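Local coordinates for protein esterase D (Cellvibrio japonicus, PDB 2W87) that binds glucuronic acid through a calcium-containing family 35 carbohydrate-binding module, part of a secreted esterase that probably cleaves feruloyl esters in plant cell-wall arabinoxylan, at residues W43-T48 with D124-V129; R53-R58 with G69-N74. All coordinates share one frame; numbering follows the deposited sequence. Where two conformers were deposited one is given.

Interaction 1: W43-T48 with D124-V129. With CA (calcium ion), chain D.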
ATOM      1  N   TRP A  43       3.653  -0.164  -5.494  1.00 10.77           N
ATOM      2  CA  TRP A  43       4.336  -1.451  -5.493  1.00 10.96           C
ATOM      3  C   TRP A  43       4.154  -2.126  -6.827  1.00 11.50           C
ATOM      4  O   TRP A  43       3.273  -1.773  -7.611  1.00 11.16           O
ATOM      5  CB  TRP A  43       3.761  -2.393  -4.431  1.00 11.08           C
ATOM      6  CG  TRP A  43       3.744  -1.861  -3.035  1.00 11.03           C
ATOM      7  CD1 TRP A  43       4.708  -1.983  -2.125  1.00 10.37           C
ATOM      8  CD2 TRP A  43       2.677  -1.135  -2.416  1.00 11.71           C
ATOM      9  NE1 TRP A  43       4.341  -1.368  -0.946  1.00 11.42           N
ATOM     10  CE2 TRP A  43       3.083  -0.848  -1.098  1.00 11.55           C
ATOM     11  CE3 TRP A  43       1.417  -0.714  -2.843  1.00 11.88           C
ATOM     12  CZ2 TRP A  43       2.275  -0.166  -0.207  1.00 12.19           C
ATOM     13  CZ3 TRP A  43       0.610  -0.040  -1.944  1.00 11.73           C
ATOM     14  CH2 TRP A  43       1.045   0.238  -0.655  1.00 12.13           C
ATOM     15  N   ALA A  44       4.949  -3.164  -7.052  1.00 11.86           N
ATOM     16  CA  ALA A  44       4.848  -3.954  -8.276  1.00 11.99           C
ATOM     17  C   ALA A  44       4.913  -5.432  -7.917  1.00 12.24           C
ATOM     18  O   ALA A  44       5.834  -5.864  -7.222  1.00 12.57           O
ATOM     19  CB  ALA A  44       5.954  -3.624  -9.236  1.00 12.24           C
ATOM     20  N   ILE A  45       3.952  -6.196  -8.424  1.00 12.26           N
ATOM     21  CA  ILE A  45       3.847  -7.627  -8.129  1.00 12.77           C
ATOM     22  C   ILE A  45       3.766  -8.395  -9.434  1.00 12.84           C
ATOM     23  O   ILE A  45       2.968  -8.051 -10.292  1.00 11.63           O
ATOM     24  CB  ILE A  45       2.550  -7.916  -7.349  1.00 13.00           C
ATOM     25  CG1 ILE A  45       2.478  -7.075  -6.056  1.00 14.95           C
ATOM     26  CG2 ILE A  45       2.462  -9.369  -7.028  1.00 14.77           C
ATOM     27  CD1 ILE A  45       1.013  -6.810  -5.634  1.00 16.72           C
ATOM     28  N   ASP A  46       4.595  -9.433  -9.582  1.00 12.88           N
ATOM     29  CA  ASP A  46       4.508 -10.317 -10.722  1.00 14.15           C
ATOM     30  C   ASP A  46       3.717 -11.540 -10.281  1.00 14.00           C
ATOM     31  O   ASP A  46       4.037 -12.131  -9.256  1.00 14.68           O
ATOM     32  CB  ASP A  46       5.890 -10.728 -11.217  1.00 14.58           C
ATOM     33  CG  ASP A  46       5.807 -11.629 -12.445  1.00 15.73           C
ATOM     34  OD1 ASP A  46       5.813 -11.079 -13.576  1.00 16.01           O
ATOM     35  OD2 ASP A  46       5.678 -12.869 -12.270  1.00 17.53           O
ATOM     36  N   ALA A  47       2.689 -11.896 -11.044  1.00 14.75           N
ATOM     37  CA  ALA A  47       1.830 -13.043 -10.741  1.00 15.66           C
ATOM     38  C   ALA A  47       1.960 -14.060 -11.862  1.00 16.37           C
ATOM     39  O   ALA A  47       1.851 -13.708 -13.022  1.00 14.56           O
ATOM     40  CB  ALA A  47       0.366 -12.591 -10.593  1.00 15.35           C
ATOM     41  N   THR A  48       2.203 -15.324 -11.531  1.00 18.04           N
ATOM     42  CA  THR A  48       2.416 -16.303 -12.598  1.00 19.86           C
ATOM     43  C   THR A  48       1.098 -16.631 -13.293  1.00 20.69           C
ATOM     44  O   THR A  48       1.098 -17.035 -14.439  1.00 21.54           O
ATOM     45  CB  THR A  48       3.067 -17.598 -12.089  1.00 20.42           C
ATOM     46  OG1 THR A  48       2.190 -18.222 -11.158  1.00 21.29           O
ATOM     47  CG2 THR A  48       4.416 -17.320 -11.429  1.00 20.77           C
ATOM     48  N   ASP A 124       3.215   0.940   6.404  1.00  9.75           N
ATOM     49  CA  ASP A 124       4.372   0.133   6.810  1.00  9.57           C
ATOM     50  C   ASP A 124       4.775  -0.888   5.776  1.00 10.05           C
ATOM     51  O   ASP A 124       5.963  -1.063   5.487  1.00  9.23           O
ATOM     52  CB  ASP A 124       4.058  -0.595   8.111  1.00 10.00           C
ATOM     53  CG  ASP A 124       5.188  -1.466   8.590  1.00  9.84           C
ATOM     54  OD1 ASP A 124       6.365  -1.131   8.353  1.00 10.42           O
ATOM     55  OD2 ASP A 124       4.901  -2.473   9.268  1.00 12.54           O
ATOM     56  N   SER A 125       3.779  -1.583   5.251  1.00  9.83           N
ATOM     57  CA  SER A 125       4.014  -2.694   4.354  1.00 11.01           C
ATOM     58  C   SER A 125       2.765  -3.105   3.592  1.00 12.02           C
ATOM     59  O   SER A 125       1.643  -2.809   4.010  1.00 11.27           O
ATOM     60  CB  SER A 125       4.477  -3.872   5.169  1.00 11.57           C
ATOM     61  OG  SER A 125       3.493  -4.297   6.105  1.00 11.45           O
ATOM     62  N   LEU A 126       2.996  -3.874   2.525  1.00 12.51           N
ATOM     63  CA  LEU A 126       1.945  -4.528   1.774  1.00 13.03           C
ATOM     64  C   LEU A 126       2.264  -6.020   1.760  1.00 13.81           C
ATOM     65  O   LEU A 126       3.355  -6.413   1.363  1.00 13.40           O
ATOM     66  CB  LEU A 126       1.888  -4.009   0.326  1.00 12.68           C
ATOM     67  CG  LEU A 126       0.885  -4.719  -0.589  1.00 13.22           C
ATOM     68  CD1 LEU A 126      -0.545  -4.407  -0.155  1.00 15.87           C
ATOM     69  CD2 LEU A 126       1.120  -4.376  -2.054  1.00 14.19           C
ATOM     70  N   SER A 127       1.315  -6.836   2.204  1.00 14.40           N
ATOM     71  CA  SER A 127       1.445  -8.292   2.172  1.00 15.95           C
ATOM     72  C   SER A 127       0.477  -8.813   1.115  1.00 15.48           C
ATOM     73  O   SER A 127      -0.638  -8.336   1.025  1.00 15.10           O
ATOM     74  CB  SER A 127       1.084  -8.861   3.538  1.00 16.87           C
ATOM     75  OG  SER A 127       0.842 -10.232   3.440  1.00 22.56           O
ATOM     76  N   VAL A 128       0.915  -9.786   0.323  1.00 14.85           N
ATOM     77  CA  VAL A 128       0.140 -10.301  -0.793  1.00 14.51           C
ATOM     78  C   VAL A 128       0.073 -11.820  -0.681  1.00 14.90           C
ATOM     79  O   VAL A 128       1.114 -12.482  -0.586  1.00 14.82           O
ATOM     80  CB  VAL A 128       0.805  -9.951  -2.115  1.00 14.45           C
ATOM     81  CG1 VAL A 128      -0.066 -10.373  -3.280  1.00 14.89           C
ATOM     82  CG2 VAL A 128       1.108  -8.454  -2.174  1.00 15.38           C
ATOM     83  N   VAL A 129      -1.138 -12.366  -0.671  1.00 15.25           N
ATOM     84  CA  VAL A 129      -1.303 -13.823  -0.613  1.00 16.37           C
ATOM     85  C   VAL A 129      -2.226 -14.330  -1.717  1.00 16.71           C
ATOM     86  O   VAL A 129      -3.288 -13.772  -1.954  1.00 16.45           O
ATOM     87  CB  VAL A 129      -1.884 -14.302   0.730  1.00 17.24           C
ATOM     88  CG1 VAL A 129      -1.781 -15.829   0.772  1.00 17.97           C
ATOM     89  CG2 VAL A 129      -1.153 -13.680   1.892  1.00 18.83           C
TER
HETATM   90 CA    CA D1149       8.031  -1.120   6.618  1.00 10.97          CA

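Interaction 2: R53-R58 with G69-N74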
ATOM      1  N   ARG A  53      -6.111 -12.260  -5.167  1.00 16.12           N
ATOM      2  CA  ARG A  53      -5.158 -12.217  -4.076  1.00 15.67           C
ATOM      3  C   ARG A  53      -5.772 -11.398  -2.947  1.00 15.56           C
ATOM      4  O   ARG A  53      -6.602 -10.501  -3.166  1.00 16.63           O
ATOM      5  CB  ARG A  53      -3.851 -11.526  -4.484  1.00 15.44           C
ATOM      6  CG  ARG A  53      -2.806 -12.398  -5.113  1.00 15.55           C
ATOM      7  CD  ARG A  53      -3.260 -12.996  -6.434  1.00 16.13           C
ATOM      8  NE  ARG A  53      -2.224 -13.854  -6.999  1.00 15.21           N
ATOM      9  CZ  ARG A  53      -2.172 -14.252  -8.272  1.00 15.70           C
ATOM     10  NH1 ARG A  53      -3.084 -13.863  -9.166  1.00 15.08           N
ATOM     11  NH2 ARG A  53      -1.169 -15.029  -8.655  1.00 14.84           N
ATOM     12  N   THR A  54      -5.330 -11.691  -1.744  1.00 15.73           N
ATOM     13  CA  THR A  54      -5.652 -10.853  -0.589  1.00 15.95           C
ATOM     14  C   THR A  54      -4.484  -9.939  -0.320  1.00 15.78           C
ATOM     15  O   THR A  54      -3.366 -10.411  -0.142  1.00 14.84           O
ATOM     16  CB  THR A  54      -5.927 -11.688   0.643  1.00 16.60           C
ATOM     17  OG1 THR A  54      -7.024 -12.563   0.370  1.00 19.34           O
ATOM     18  CG2 THR A  54      -6.300 -10.779   1.795  1.00 17.08           C
ATOM     19  N   LEU A  55      -4.751  -8.635  -0.326  1.00 15.46           N
ATOM     20  CA  LEU A  55      -3.742  -7.629  -0.034  1.00 15.34           C
ATOM     21  C   LEU A  55      -3.987  -7.166   1.382  1.00 14.58           C
ATOM     22  O   LEU A  55      -5.126  -6.852   1.724  1.00 14.92           O
ATOM     23  CB  LEU A  55      -3.864  -6.425  -0.972  1.00 15.46           C
ATOM     24  CG  LEU A  55      -3.726  -6.678  -2.450  1.00 16.55           C
ATOM     25  CD1 LEU A  55      -3.528  -5.369  -3.194  1.00 17.60           C
ATOM     26  CD2 LEU A  55      -2.576  -7.581  -2.742  1.00 17.67           C
ATOM     27  N   THR A  56      -2.932  -7.126   2.197  1.00 14.09           N
ATOM     28  CA  THR A  56      -3.029  -6.637   3.547  1.00 13.84           C
ATOM     29  C   THR A  56      -2.069  -5.459   3.685  1.00 13.55           C
ATOM     30  O   THR A  56      -0.864  -5.598   3.476  1.00 13.20           O
ATOM     31  CB  THR A  56      -2.729  -7.768   4.550  1.00 14.51           C
ATOM     32  OG1 THR A  56      -3.724  -8.800   4.412  1.00 16.39           O
ATOM     33  CG2 THR A  56      -2.742  -7.252   5.976  1.00 14.99           C
ATOM     34  N   ILE A  57      -2.633  -4.296   3.994  1.00 12.65           N
ATOM     35  CA  ILE A  57      -1.872  -3.059   4.149  1.00 12.78           C
ATOM     36  C   ILE A  57      -1.760  -2.720   5.613  1.00 11.24           C
ATOM     37  O   ILE A  57      -2.781  -2.565   6.285  1.00 11.04           O
ATOM     38  CB  ILE A  57      -2.620  -1.909   3.435  1.00 13.24           C
ATOM     39  CG1 ILE A  57      -2.734  -2.206   1.939  1.00 14.94           C
ATOM     40  CG2 ILE A  57      -1.937  -0.552   3.684  1.00 13.83           C
ATOM     41  CD1 ILE A  57      -3.658  -1.234   1.226  1.00 16.08           C
ATOM     42  N   ARG A  58      -0.538  -2.629   6.121  1.00 10.16           N
ATOM     43  CA  ARG A  58      -0.310  -2.266   7.516  1.00 10.31           C
ATOM     44  C   ARG A  58      -0.010  -0.768   7.591  1.00  9.94           C
ATOM     45  O   ARG A  58       0.825  -0.254   6.841  1.00  9.70           O
ATOM     46  CB  ARG A  58       0.843  -3.075   8.098  1.00 11.05           C
ATOM     47  CG  ARG A  58       0.956  -2.952   9.598  1.00 11.21           C
ATOM     48  CD  ARG A  58       1.838  -4.025  10.171  1.00 12.09           C
ATOM     49  NE  ARG A  58       1.843  -4.011  11.639  1.00 12.81           N
ATOM     50  CZ  ARG A  58       2.755  -3.400  12.381  1.00 12.73           C
ATOM     51  NH1 ARG A  58       3.767  -2.749  11.820  1.00 12.92           N
ATOM     52  NH2 ARG A  58       2.651  -3.449  13.702  1.00 13.43           N
ATOM     53  N   GLY A  69      -8.004   5.389   0.783  1.00 12.00           N
ATOM     54  CA  GLY A  69      -7.226   5.329  -0.432  1.00 12.15           C
ATOM     55  C   GLY A  69      -7.982   4.699  -1.596  1.00 12.41           C
ATOM     56  O   GLY A  69      -8.938   3.928  -1.429  1.00 13.04           O
ATOM     57  N   SER A  70      -7.562   5.091  -2.778  1.00 12.09           N
ATOM     58  CA  SER A  70      -7.966   4.441  -4.003  0.60 12.95           C
ATOM     59  C   SER A  70      -6.831   3.490  -4.354  1.00 12.91           C
ATOM     60  O   SER A  70      -5.683   3.866  -4.283  1.00 13.17           O
ATOM     61  CB  SER A  70      -8.153   5.478  -5.106  0.60 13.15           C
ATOM     62  OG  SER A  70      -8.173   4.859  -6.363  0.60 16.00           O
ATOM     63  N   LEU A  71      -7.148   2.259  -4.701  1.00 12.29           N
ATOM     64  CA  LEU A  71      -6.101   1.309  -5.048  1.00 12.64           C
ATOM     65  C   LEU A  71      -6.363   0.864  -6.472  1.00 13.08           C
ATOM     66  O   LEU A  71      -7.426   0.312  -6.751  1.00 12.72           O
ATOM     67  CB  LEU A  71      -6.098   0.110  -4.094  1.00 13.31           C
ATOM     68  CG  LEU A  71      -4.902  -0.834  -4.361  1.00 14.15           C
ATOM     69  CD1 LEU A  71      -4.367  -1.449  -3.102  1.00 17.79           C
ATOM     70  CD2 LEU A  71      -5.227  -1.898  -5.370  1.00 15.11           C
ATOM     71  N   VAL A  72      -5.409   1.113  -7.370  1.00 12.64           N
ATOM     72  CA  VAL A  72      -5.596   0.782  -8.789  0.50 12.86           C
ATOM     73  C   VAL A  72      -4.485  -0.150  -9.246  1.00 13.25           C
ATOM     74  O   VAL A  72      -3.361  -0.092  -8.751  1.00 13.24           O
ATOM     75  CB  VAL A  72      -5.688   2.032  -9.722  0.50 12.74           C
ATOM     76  CG1 VAL A  72      -6.826   2.948  -9.267  0.50 13.33           C
ATOM     77  CG2 VAL A  72      -4.349   2.812  -9.786  0.50 11.47           C
ATOM     78  N   ILE A  73      -4.821  -1.033 -10.177  1.00 13.41           N
ATOM     79  CA  ILE A  73      -3.854  -1.957 -10.737  1.00 14.38           C
ATOM     80  C   ILE A  73      -3.580  -1.527 -12.170  1.00 14.77           C
ATOM     81  O   ILE A  73      -4.509  -1.341 -12.968  1.00 15.37           O
ATOM     82  CB  ILE A  73      -4.365  -3.379 -10.674  1.00 15.10           C
ATOM     83  CG1 ILE A  73      -4.649  -3.763  -9.222  1.00 17.38           C
ATOM     84  CG2 ILE A  73      -3.378  -4.333 -11.280  1.00 15.99           C
ATOM     85  CD1 ILE A  73      -5.127  -5.191  -9.062  1.00 20.84           C
ATOM     86  N   ASN A  74      -2.314  -1.343 -12.493  1.00 15.27           N
ATOM     87  CA  ASN A  74      -1.905  -0.910 -13.820  1.00 16.53           C
ATOM     88  C   ASN A  74      -2.611   0.366 -14.302  1.00 17.57           C
ATOM     89  O   ASN A  74      -3.091   0.455 -15.423  1.00 17.88           O
ATOM     90  CB  ASN A  74      -2.049  -2.073 -14.787  1.00 16.08           C
ATOM     91  CG  ASN A  74      -1.034  -3.160 -14.517  1.00 15.83           C
ATOM     92  OD1 ASN A  74       0.041  -2.912 -13.930  1.00 15.54           O
ATOM     93  ND2 ASN A  74      -1.350  -4.367 -14.953  1.00 15.79           N
TER

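Interaction 1: W43-T48 with D124-V129
Trp43 lays its indole beneath Leu126, whose CB and CD2 both rest on the same face of the ring. Leu126 CB stands 3.9 Å from the centroid of the five-membered ring, 19° off its normal, a CH-pi contact, while Leu126 CD2 settles 3.6 Å from Trp43 CD2, one of the two atoms shared by the rings, on the side of CG and CE3. With Leu126 CG anti to the backbone N (chi1 175°), the branch is carried along the indole instead of off its edge. A broad flat ring suits this place because it offers a leucine area, not a single point. Farther along, Ile45 and Val128 meet tip to tip, Ile45 CD1 lying 3.8 Å from Val128 CG2; the extended isoleucine spans the gap to the shorter valine. At the other end Asp124 grips a calcium ion twice, through its O and OD1, each 2.4 Å from the metal, and Gln5, Glu6, Thr26 and Gly29 complete the site. The two strand segments run nearly parallel, 18° apart with axes 9.9 Å apart, as in aligned face-to-face sheet packing. Phe11 meets the Trp43 ring almost perpendicularly, Leu4 of strand 2-5 borders Trp43 and Ile45, and strand 106-114 flanks them within their own sheet.

Interaction 2: R53-R58 with G69-N74
Leu55 and Ile57 are the residues of 53-58 that touch the facing strand, and both converge on Leu71. Ahead of them, Arg53 is buried near the start of the strand, its guanidinium satisfied by backbone carbonyls: NE bonds to Gly130 O, and NH1 to Ser49 O and Gly51 O. Thr54 follows on the outer face of the sheet, its hydroxyl bonded to Asp100. The alternation of a strand then brings Leu55 inward. Its CG lies anti to the carbonyl carbon (chi1 -60°), and its CD1 comes to 4.0 Å from Leu71 CD1, the two leucines approaching at a slant. Thr56, with its partly polar side chain, faces outward again. Ile57 points back into the interior, and its extended CG1 arm sets CD1 4.4 Å from Leu71 CD1, a looser touch. A single methyl of Leu71 thus answers two residues spaced two apart (i and i+2) on the other strand. The backbones remain well separated, Leu55 CA to Leu71 CA being 10.5 Å, so long branched side chains are needed to fill the space between the sheets; Val83 of strand 80-83 borders both Ile57 and Leu71. Contact is wholly apolar and small, 99 Å² in all. It therefore rests on dispersion and the exclusion of water, without directional bonds, and such a contact can tolerate small shifts between the sheets.

In the fold
From the N terminus, strand 40-47 belongs to one sheet of the beta-sandwich, and the chain passes directly into strand 51-60 of the facing sheet. It then returns to the first sheet as strand 69-73, so interaction 2 closes a short loop that carries the glucuronate-binding Arg67. Interaction 1 closes a far longer one, of 75 residues, when strand 122-129 comes in opposite 40-47; interaction 2 is nested inside it. Strands 122-129 and 51-60 are antiparallel neighbours: Ser127 N lies 2.8 Å from Thr56 O, a probable hydrogen bond. A salt bridge from Arg58 NH1 to Asp124 OD2, also 2.8 Å, joins the segments beside the calcium. Together they clamp both sheets across one hydrophobic core.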